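Long-range contacts in 6-carboxyhexanoate--coa ligase (Bacillus subtilis, PDB 5FLG), which belongs to the 6-carboxyhexanoate--CoA ligase family and binds phosphoaminophosphonic acid-adenylate ester, pimelic acid and magnesium ions in a two-chain assembly: residues 6-11 against 34-39; 12-17 against 61-66; 179-184 against 246-251. One frame throughout, in Å; residues are numbered along the deposited sequence.

Contact 1: residues 6-11 against 34-39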
loop_
_atom_site.group_PDB
_atom_site.type_symbol
_atom_site.label_atom_id
_atom_site.label_comp_id
_atom_site.label_asym_id
_atom_site.label_seq_id
_atom_site.Cartn_x
_atom_site.Cartn_y
_atom_site.Cartn_z
ATOM N N GLU A 6 21.889 -11.011 4.583
ATOM C CA GLU A 6 20.814 -10.212 5.167
ATOM C C GLU A 6 19.580 -10.133 4.259
ATOM O O GLU A 6 19.692 -10.075 3.036
ATOM C CB GLU A 6 21.302 -8.806 5.481
ATOM C CG GLU A 6 20.349 -8.035 6.379
ATOM C CD GLU A 6 20.929 -6.709 6.849
ATOM O OE1 GLU A 6 21.840 -6.179 6.179
ATOM O OE2 GLU A 6 20.483 -6.203 7.906
ATOM N N THR A 7 18.401 -10.163 4.868
ATOM C CA THR A 7 17.152 -10.084 4.119
ATOM C C THR A 7 16.762 -8.647 3.819
ATOM O O THR A 7 16.709 -7.799 4.726
ATOM C CB THR A 7 16.028 -10.802 4.865
ATOM O OG1 THR A 7 16.387 -12.178 5.025
ATOM C CG2 THR A 7 14.717 -10.730 4.085
ATOM N N PHE A 8 16.473 -8.382 2.549
ATOM C CA PHE A 8 16.050 -7.066 2.116
ATOM C C PHE A 8 14.584 -7.000 1.685
ATOM O O PHE A 8 13.945 -8.027 1.400
ATOM C CB PHE A 8 16.953 -6.543 1.011
ATOM C CG PHE A 8 18.262 -5.995 1.506
ATOM C CD1 PHE A 8 19.329 -6.832 1.774
ATOM C CD2 PHE A 8 18.428 -4.623 1.685
ATOM C CE1 PHE A 8 20.515 -6.323 2.300
ATOM C CE2 PHE A 8 19.603 -4.106 2.212
ATOM C CZ PHE A 8 20.633 -4.962 2.569
ATOM N N TYR A 9 14.024 -5.789 1.807
ATOM C CA TYR A 9 12.612 -5.545 1.554
ATOM C C TYR A 9 12.448 -4.416 0.575
ATOM O O TYR A 9 13.130 -3.403 0.674
ATOM C CB TYR A 9 11.878 -5.211 2.862
ATOM C CG TYR A 9 11.831 -6.360 3.824
ATOM C CD1 TYR A 9 12.937 -6.686 4.575
ATOM C CD2 TYR A 9 10.714 -7.169 3.918
ATOM C CE1 TYR A 9 12.943 -7.766 5.423
ATOM C CE2 TYR A 9 10.688 -8.239 4.796
ATOM C CZ TYR A 9 11.814 -8.548 5.515
ATOM O OH TYR A 9 11.852 -9.637 6.336
ATOM N N SER A 10 11.614 -4.650 -0.446
ATOM C CA SER A 10 11.209 -3.618 -1.375
ATOM C C SER A 10 10.083 -2.786 -0.753
ATOM O O SER A 10 9.065 -3.333 -0.346
ATOM C CB SER A 10 10.683 -4.258 -2.680
ATOM O OG SER A 10 10.220 -3.253 -3.570
ATOM N N VAL A 11 10.243 -1.481 -0.708
ATOM C CA VAL A 11 9.193 -0.607 -0.145
ATOM C C VAL A 11 8.851 0.419 -1.185
ATOM O O VAL A 11 9.736 1.153 -1.651
ATOM C CB VAL A 11 9.629 0.123 1.148
ATOM C CG1 VAL A 11 8.418 0.766 1.808
ATOM C CG2 VAL A 11 10.265 -0.829 2.141
ATOM N N LEU A 34 14.933 -0.052 -1.061
ATOM C CA LEU A 34 15.304 -1.413 -0.753
ATOM C C LEU A 34 16.118 -1.432 0.555
ATOM O O LEU A 34 17.197 -0.897 0.603
ATOM C CB LEU A 34 16.120 -1.944 -1.924
ATOM C CG LEU A 34 16.603 -3.376 -1.870
ATOM C CD1 LEU A 34 15.408 -4.305 -2.024
ATOM C CD2 LEU A 34 17.628 -3.618 -2.977
ATOM N N ILE A 35 15.636 -2.134 1.567
ATOM C CA ILE A 35 16.121 -1.921 2.919
ATOM C C ILE A 35 16.055 -3.167 3.769
ATOM O O ILE A 35 15.258 -4.068 3.517
ATOM C CB ILE A 35 15.283 -0.848 3.649
ATOM C CG1 ILE A 35 13.800 -1.222 3.577
ATOM C CG2 ILE A 35 15.552 0.522 3.049
ATOM C CD1 ILE A 35 13.002 -0.733 4.788
ATOM N N PRO A 36 16.957 -3.252 4.751
ATOM C CA PRO A 36 16.761 -4.210 5.818
ATOM C C PRO A 36 15.566 -3.874 6.697
ATOM O O PRO A 36 15.125 -2.719 6.730
ATOM C CB PRO A 36 18.055 -4.109 6.632
ATOM C CG PRO A 36 18.695 -2.842 6.229
ATOM C CD PRO A 36 18.005 -2.270 5.042
ATOM N N PHE A 37 15.114 -4.857 7.460
ATOM C CA PHE A 37 13.833 -4.793 8.067
ATOM C C PHE A 37 13.808 -3.753 9.195
ATOM O O PHE A 37 12.768 -3.180 9.480
ATOM C CB PHE A 37 13.447 -6.157 8.619
ATOM C CG PHE A 37 12.012 -6.226 9.095
ATOM C CD1 PHE A 37 10.979 -6.352 8.186
ATOM C CD2 PHE A 37 11.713 -6.117 10.447
ATOM C CE1 PHE A 37 9.668 -6.429 8.624
ATOM C CE2 PHE A 37 10.411 -6.186 10.889
ATOM C CZ PHE A 37 9.388 -6.335 9.977
ATOM N N HIS A 38 14.952 -3.525 9.827
ATOM C CA HIS A 38 15.010 -2.575 10.930
ATOM C C HIS A 38 14.946 -1.152 10.396
ATOM O O HIS A 38 14.740 -0.207 11.154
ATOM C CB HIS A 38 16.281 -2.777 11.755
ATOM C CG HIS A 38 17.550 -2.650 10.967
ATOM N ND1 HIS A 38 18.146 -1.436 10.699
ATOM C CD2 HIS A 38 18.337 -3.590 10.392
ATOM C CE1 HIS A 38 19.256 -1.634 10.016
ATOM N NE2 HIS A 38 19.420 -2.937 9.862
ATOM N N GLU A 39 15.003 -0.978 9.078
ATOM C CA GLU A 39 14.791 0.373 8.573
ATOM C C GLU A 39 13.353 0.698 8.158
ATOM O O GLU A 39 13.073 1.778 7.658
ATOM C CB GLU A 39 15.791 0.706 7.486
ATOM C CG GLU A 39 17.195 0.947 8.012
ATOM C CD GLU A 39 18.229 1.070 6.901
ATOM O OE1 GLU A 39 17.914 1.652 5.844
ATOM O OE2 GLU A 39 19.391 0.692 7.131
HETATM O O HOH W 1 16.220 -7.643 7.291
#
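Tyr9 and Ile35 form a hydrogen-bonded pair, the one between segments 6-11 and 34-39. Tyr9 N donates to Ile35 O at 2.7 Å, and Ile35 N donates to Tyr9 O at 2.9 Å. Next to them, Leu34 CA lies 3.3 Å from Tyr9 O in a CA-H...O contact. A water joins the two segments where the strands part, donating to Thr7 O and accepting from Phe37 N.

The aromatic contact is between Tyr9 and Phe37. Phe37 CD1 sits over one face of the Tyr9 ring, offset toward its rim, 3.6 Å from Tyr9 CZ. The two ring planes are 57° apart. Phe37 also has a cation-pi contact with Lys58 of the second subunit.

Apolar packing completes the contact. Phe8 CE2 meets Pro36 CD at 3.7 Å, the two side chains pointing the same way. Val11 has CG2 anti to the carbonyl carbon, which puts this branch against Ile35 CD1 at 3.8 Å. Glu6 OE2 rests 3.5 Å from Pro36 CB.

Met40, Thr43 and Leu47 of helix 40-52 pack on the side chains of Tyr9, Ile35 and Val11. The pairing is that of an antiparallel beta hairpin, with its two strands neighbours in a sheet of three strands within this chain.

Contact 2: residues 12-17 against 61-66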
loop_
_atom_site.group_PDB
_atom_site.type_symbol
_atom_site.label_atom_id
_atom_site.label_comp_id
_atom_site.label_asym_id
_atom_site.label_seq_id
_atom_site.Cartn_x
_atom_site.Cartn_y
_atom_site.Cartn_z
ATOM N N ARG A 12 7.591 0.407 -1.622
ATOM C CA ARG A 12 7.151 1.243 -2.722
ATOM C C ARG A 12 5.966 2.098 -2.323
ATOM O O ARG A 12 5.168 1.709 -1.457
ATOM C CB ARG A 12 6.735 0.375 -3.927
ATOM C CG ARG A 12 7.914 -0.301 -4.605
ATOM C CD ARG A 12 7.452 -1.113 -5.814
ATOM N NE ARG A 12 6.646 -2.258 -5.404
ATOM C CZ ARG A 12 5.855 -2.951 -6.220
ATOM N NH1 ARG A 12 5.593 -2.498 -7.435
ATOM N NH2 ARG A 12 5.296 -4.072 -5.805
ATOM N N MET A 13 5.854 3.241 -2.989
ATOM C CA MET A 13 4.821 4.204 -2.707
ATOM C C MET A 13 4.391 4.827 -4.018
ATOM O O MET A 13 5.216 5.238 -4.810
ATOM C CB MET A 13 5.328 5.316 -1.761
ATOM C CG MET A 13 4.308 6.429 -1.478
ATOM S SD MET A 13 4.335 7.836 -2.633
ATOM C CE MET A 13 5.937 8.536 -2.328
ATOM N N ARG A 14 3.107 5.121 -4.119
ATOM C CA ARG A 14 2.671 6.057 -5.093
ATOM C C ARG A 14 1.505 6.882 -4.573
ATOM O O ARG A 14 0.741 6.450 -3.696
ATOM C CB ARG A 14 2.270 5.296 -6.353
ATOM C CG ARG A 14 1.162 4.316 -6.107
ATOM C CD ARG A 14 1.086 3.366 -7.293
ATOM N NE ARG A 14 -0.120 2.550 -7.298
ATOM C CZ ARG A 14 -0.139 1.263 -7.633
ATOM N NH1 ARG A 14 0.992 0.610 -7.911
ATOM N NH2 ARG A 14 -1.293 0.611 -7.642
ATOM N N ALA A 15 1.350 8.055 -5.161
ATOM C CA ALA A 15 0.358 8.987 -4.679
ATOM C C ALA A 15 -0.202 9.760 -5.849
ATOM O O ALA A 15 0.523 10.107 -6.782
ATOM C CB ALA A 15 0.963 9.946 -3.644
ATOM N N SER A 16 -1.474 10.119 -5.737
ATOM C CA SER A 16 -2.141 10.858 -6.778
ATOM C C SER A 16 -3.230 11.756 -6.221
ATOM O O SER A 16 -3.591 11.646 -5.063
ATOM C CB SER A 16 -2.745 9.880 -7.792
ATOM O OG SER A 16 -3.612 8.984 -7.142
ATOM N N MET A 17 -3.704 12.679 -7.047
ATOM C CA MET A 17 -4.872 13.462 -6.710
ATOM C C MET A 17 -5.953 13.339 -7.779
ATOM O O MET A 17 -5.674 12.979 -8.939
ATOM C CB MET A 17 -4.498 14.921 -6.422
ATOM C CG MET A 17 -3.950 15.717 -7.589
ATOM S SD MET A 17 -3.643 17.432 -7.083
ATOM C CE MET A 17 -5.247 18.144 -7.470
ATOM N N PHE A 61 -4.969 10.128 -2.568
ATOM C CA PHE A 61 -4.831 8.699 -2.672
ATOM C C PHE A 61 -3.364 8.325 -2.569
ATOM O O PHE A 61 -2.509 9.001 -3.154
ATOM C CB PHE A 61 -5.361 8.215 -4.015
ATOM C CG PHE A 61 -5.142 6.773 -4.232
ATOM C CD1 PHE A 61 -3.898 6.312 -4.630
ATOM C CD2 PHE A 61 -6.106 5.864 -3.852
ATOM C CE1 PHE A 61 -3.670 4.964 -4.769
ATOM C CE2 PHE A 61 -5.891 4.507 -4.008
ATOM C CZ PHE A 61 -4.656 4.056 -4.424
ATOM N N MET A 62 -3.050 7.340 -1.743
ATOM C CA MET A 62 -1.675 6.872 -1.634
ATOM C C MET A 62 -1.657 5.420 -1.224
ATOM O O MET A 62 -2.497 4.972 -0.454
ATOM C CB MET A 62 -0.874 7.731 -0.646
ATOM C CG MET A 62 0.584 7.325 -0.508
ATOM S SD MET A 62 1.492 8.213 0.796
ATOM C CE MET A 62 1.089 9.908 0.356
ATOM N N GLN A 63 -0.729 4.678 -1.825
ATOM C CA GLN A 63 -0.412 3.322 -1.444
ATOM C C GLN A 63 1.048 3.200 -1.043
ATOM O O GLN A 63 1.933 3.678 -1.738
ATOM C CB GLN A 63 -0.633 2.389 -2.628
ATOM C CG GLN A 63 -2.049 2.391 -3.140
ATOM C CD GLN A 63 -2.286 1.322 -4.225
ATOM O OE1 GLN A 63 -1.663 1.341 -5.295
ATOM N NE2 GLN A 63 -3.240 0.437 -3.971
ATOM N N ILE A 64 1.317 2.391 -0.031
ATOM C CA ILE A 64 2.680 2.100 0.378
ATOM C C ILE A 64 2.680 0.627 0.651
ATOM O O ILE A 64 1.767 0.111 1.279
ATOM C CB ILE A 64 3.083 2.820 1.704
ATOM C CG1 ILE A 64 2.887 4.317 1.598
ATOM C CG2 ILE A 64 4.518 2.513 2.029
ATOM C CD1 ILE A 64 3.414 5.120 2.791
ATOM N N GLN A 65 3.670 -0.072 0.111
ATOM C CA GLN A 65 3.721 -1.510 0.209
ATOM C C GLN A 65 5.157 -1.947 0.518
ATOM O O GLN A 65 6.104 -1.377 -0.007
ATOM C CB GLN A 65 3.245 -2.113 -1.109
ATOM C CG GLN A 65 3.508 -3.602 -1.243
ATOM C CD GLN A 65 3.238 -4.128 -2.650
ATOM O OE1 GLN A 65 4.112 -4.741 -3.278
ATOM N NE2 GLN A 65 2.027 -3.911 -3.134
ATOM N N PHE A 66 5.306 -3.028 1.265
ATOM C CA PHE A 66 6.589 -3.688 1.362
ATOM C C PHE A 66 6.473 -5.174 1.180
ATOM O O PHE A 66 5.427 -5.761 1.439
ATOM C CB PHE A 66 7.348 -3.325 2.662
ATOM C CG PHE A 66 6.855 -4.016 3.882
ATOM C CD1 PHE A 66 7.100 -5.365 4.075
ATOM C CD2 PHE A 66 6.351 -3.264 4.956
ATOM C CE1 PHE A 66 6.678 -5.996 5.233
ATOM C CE2 PHE A 66 6.046 -3.868 6.162
ATOM C CZ PHE A 66 6.205 -5.236 6.307
HETATM O O HOH W 2 6.866 -3.391 -2.646
#
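Arg12 and Gln65 lie side by side on one face of the sheet, pointing the same way. Arg12 NH2 makes a weak hydrogen bond to Gln65 OE1 at 2.9 Å. The guanidinium and amide planes are nearly perpendicular, 87° apart. The chain of Arg12 bends at chi3 (-68°), which places NE, and a water 3.0 Å from Arg12 NE lies in the guanidinium plane. Gln65 OE1 lies 3.1 Å from the same water, which can donate to it, though it has more acceptors in reach than protons. Arg12 NH2 also has a weak, long ion pair with Glu67 OE2. The backbones of the pair are joined both ways: Arg12 N to Gln65 O and Gln65 N to Arg12 O.

Strands 8-17 and 61-68 run antiparallel here, and strand 8-17 is the middle one of three within this chain. Residues 61-66 also pair with an antiparallel strand of the second subunit, and the sheet continues across the interface.

Gln63 is the next residue on the face of Arg12. Its backbone forms two hydrogen bonds with Arg14. Its side chain is extended beyond CG and runs alongside that of Arg14. Gln63 NE2 donates to Gln65 OE1 of the second subunit.

On the other face, Met13 CG touches Met62 CG and Ile64 CG1, each at 4.0 Å. Ala15 CB meets the methyl carbon CE of Met62 at 4.0 Å. Leu47, Leu48 and Leu52 of helix 40-52 pack on the methionines of this face. The side chain of Met13 is about 5 Å from the bound phosphoaminophosphonic acid-adenylate ester.

Contact 3: residues 179-184 against 246-251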
loop_
_atom_site.group_PDB
_atom_site.type_symbol
_atom_site.label_atom_id
_atom_site.label_comp_id
_atom_site.label_asym_id
_atom_site.label_seq_id
_atom_site.Cartn_x
_atom_site.Cartn_y
_atom_site.Cartn_z
ATOM N N ALA A 179 19.586 5.600 -12.379
ATOM C CA ALA A 179 20.349 5.665 -13.567
ATOM C C ALA A 179 21.443 4.624 -13.589
ATOM O O ALA A 179 21.730 4.086 -14.644
ATOM C CB ALA A 179 20.923 7.030 -13.811
ATOM N N SER A 180 22.089 4.394 -12.451
ATOM C CA SER A 180 23.098 3.354 -12.380
ATOM C C SER A 180 22.538 1.944 -12.606
ATOM O O SER A 180 23.123 1.120 -13.325
ATOM C CB SER A 180 23.833 3.440 -11.046
ATOM O OG SER A 180 24.465 4.686 -10.946
ATOM N N LYS A 181 21.420 1.639 -11.971
ATOM C CA LYS A 181 20.789 0.361 -12.235
ATOM C C LYS A 181 20.419 0.226 -13.707
ATOM O O LYS A 181 20.723 -0.788 -14.340
ATOM C CB LYS A 181 19.531 0.166 -11.405
ATOM C CG LYS A 181 18.683 -0.968 -11.945
ATOM C CD LYS A 181 17.689 -1.511 -10.941
ATOM C CE LYS A 181 16.698 -2.398 -11.654
ATOM N NZ LYS A 181 15.773 -3.096 -10.736
ATOM N N VAL A 182 19.807 1.273 -14.259
ATOM C CA VAL A 182 19.316 1.215 -15.608
ATOM C C VAL A 182 20.482 1.074 -16.590
ATOM O O VAL A 182 20.421 0.282 -17.519
ATOM C CB VAL A 182 18.457 2.439 -15.927
ATOM C CG1 VAL A 182 18.149 2.514 -17.412
ATOM C CG2 VAL A 182 17.155 2.373 -15.140
ATOM N N SER A 183 21.536 1.851 -16.383
ATOM C CA SER A 183 22.640 1.876 -17.333
ATOM C C SER A 183 23.399 0.548 -17.411
ATOM O O SER A 183 24.043 0.248 -18.417
ATOM C CB SER A 183 23.595 2.967 -16.957
ATOM O OG SER A 183 24.597 3.122 -17.932
ATOM N N ARG A 184 23.438 -0.150 -16.283
ATOM C CA ARG A 184 24.027 -1.475 -16.190
ATOM C C ARG A 184 23.358 -2.467 -17.167
ATOM O O ARG A 184 23.961 -3.426 -17.620
ATOM C CB ARG A 184 23.852 -1.962 -14.760
ATOM C CG ARG A 184 24.450 -3.324 -14.476
ATOM C CD ARG A 184 25.157 -3.326 -13.126
ATOM N NE ARG A 184 25.659 -4.651 -12.774
ATOM C CZ ARG A 184 24.866 -5.688 -12.545
ATOM N NH1 ARG A 184 23.553 -5.543 -12.659
ATOM N NH2 ARG A 184 25.383 -6.865 -12.242
ATOM N N GLU A 246 12.088 -3.976 -13.313
ATOM C CA GLU A 246 11.166 -3.972 -12.195
ATOM C C GLU A 246 11.606 -4.844 -11.026
ATOM O O GLU A 246 11.330 -4.491 -9.874
ATOM C CB GLU A 246 9.749 -4.323 -12.664
ATOM C CG GLU A 246 9.207 -3.293 -13.656
ATOM C CD GLU A 246 7.763 -3.526 -14.087
ATOM O OE1 GLU A 246 7.304 -4.687 -14.075
ATOM O OE2 GLU A 246 7.103 -2.538 -14.503
ATOM N N LYS A 247 12.393 -5.892 -11.281
ATOM C CA LYS A 247 12.585 -6.940 -10.268
ATOM C C LYS A 247 14.014 -7.200 -9.763
ATOM O O LYS A 247 14.206 -7.842 -8.722
ATOM C CB LYS A 247 11.980 -8.244 -10.755
ATOM C CG LYS A 247 10.477 -8.147 -10.971
ATOM C CD LYS A 247 9.758 -7.845 -9.662
ATOM C CE LYS A 247 8.507 -8.692 -9.497
ATOM N NZ LYS A 247 7.374 -8.094 -10.248
ATOM N N GLN A 248 15.014 -6.699 -10.470
ATOM C CA GLN A 248 16.396 -7.023 -10.133
ATOM C C GLN A 248 16.927 -6.089 -9.026
ATOM O O GLN A 248 16.889 -4.883 -9.172
ATOM C CB GLN A 248 17.248 -6.911 -11.377
ATOM C CG GLN A 248 18.680 -7.384 -11.216
ATOM C CD GLN A 248 19.632 -6.574 -12.090
ATOM O OE1 GLN A 248 19.398 -5.384 -12.342
ATOM N NE2 GLN A 248 20.697 -7.216 -12.568
ATOM N N PRO A 249 17.320 -6.655 -7.883
ATOM C CA PRO A 249 17.611 -5.774 -6.758
ATOM C C PRO A 249 19.045 -5.273 -6.768
ATOM O O PRO A 249 19.980 -6.035 -6.981
ATOM C CB PRO A 249 17.328 -6.638 -5.526
ATOM C CG PRO A 249 17.373 -8.048 -5.994
ATOM C CD PRO A 249 17.134 -8.060 -7.475
ATOM N N ILE A 250 19.199 -3.971 -6.588
ATOM C CA ILE A 250 20.460 -3.307 -6.720
ATOM C C ILE A 250 20.662 -2.402 -5.500
ATOM O O ILE A 250 19.770 -1.645 -5.127
ATOM C CB ILE A 250 20.471 -2.458 -7.980
ATOM C CG1 ILE A 250 20.432 -3.367 -9.232
ATOM C CG2 ILE A 250 21.718 -1.613 -8.029
ATOM C CD1 ILE A 250 21.787 -3.913 -9.609
ATOM N N LEU A 251 21.824 -2.509 -4.879
ATOM C CA LEU A 251 22.280 -1.488 -3.935
ATOM C C LEU A 251 23.481 -0.770 -4.499
ATOM O O LEU A 251 24.356 -1.392 -5.101
ATOM C CB LEU A 251 22.665 -2.110 -2.605
ATOM C CG LEU A 251 21.515 -2.616 -1.757
ATOM C CD1 LEU A 251 22.051 -3.320 -0.510
ATOM C CD2 LEU A 251 20.561 -1.497 -1.371
#
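Lys181 has CG anti to the backbone N (chi1 164°), and its chain stays extended to the tip, with chi4 at 174° placing NZ. In this form it reaches from helix 170-184 to the turn between helix 238-247 and strand 250-252. The contact is a helix packed beside a helix-to-strand connection. Strand 250-252 is the middle strand of a small parallel sheet, between strands 74-76 and 150-151.

The side chain of Lys181 is buried, and its charged end is met by backbone oxygens. Besides its bond to Gln248 O, NZ donates to Leu245 O, near the C-terminal end of helix 238-247, and to Ser148 O. Three backbone oxygens, from the 245-248 turn and from Ser148, thus hold the ammonium group. Carbonyls at a helix end would be expected to stabilise a positive charge there. Gln248 is the first residue after the helix to leave helical geometry.

The aliphatic part of Lys181 packs on strand 250-252. Lys181 CD lies 3.7 Å from Ile250 CG1, and Lys181 CG lies 4.0 Å from the same atom.

Arg184, one helical turn later, reaches the terminal methyl CD1 of Ile250, the atom beyond CG1. Arg184 NH1 is 3.9 Å from Ile250 CD1. Lys74 and Ile76 of strand 74-76 also touch Arg184.

The hydrogen bond from Lys181 NZ to Gln248 O measures 2.6 Å, and NZ approaches a lone pair of that oxygen in the carbonyl plane.

In the fold
Contacts 1 and 2 share strand 8-17, the middle strand of the antiparallel sheet, and their centres are 18 Å apart. They meet around Phe66, where Ser10 O lies 3.5 Å from Phe66 CB. Both touch the second subunit. Contact 3 joins other elements, and its two segments touch no other chain. Contact 1 bridges to it: Leu34 CD2 lies 3.6 Å from Ile250 O, and Phe8 CE2 lies 3.7 Å from Leu251 CD1. Contacts 2 and 3 do not touch. Their nearest atoms are about 6 Å apart. Contact 2 comes nearest to the bound phosphoaminophosphonic acid-adenylate ester, through Met13. The side chains of Lys181 in contact 3 and Ser10 in contact 1 are about 9 and 10 Å from it.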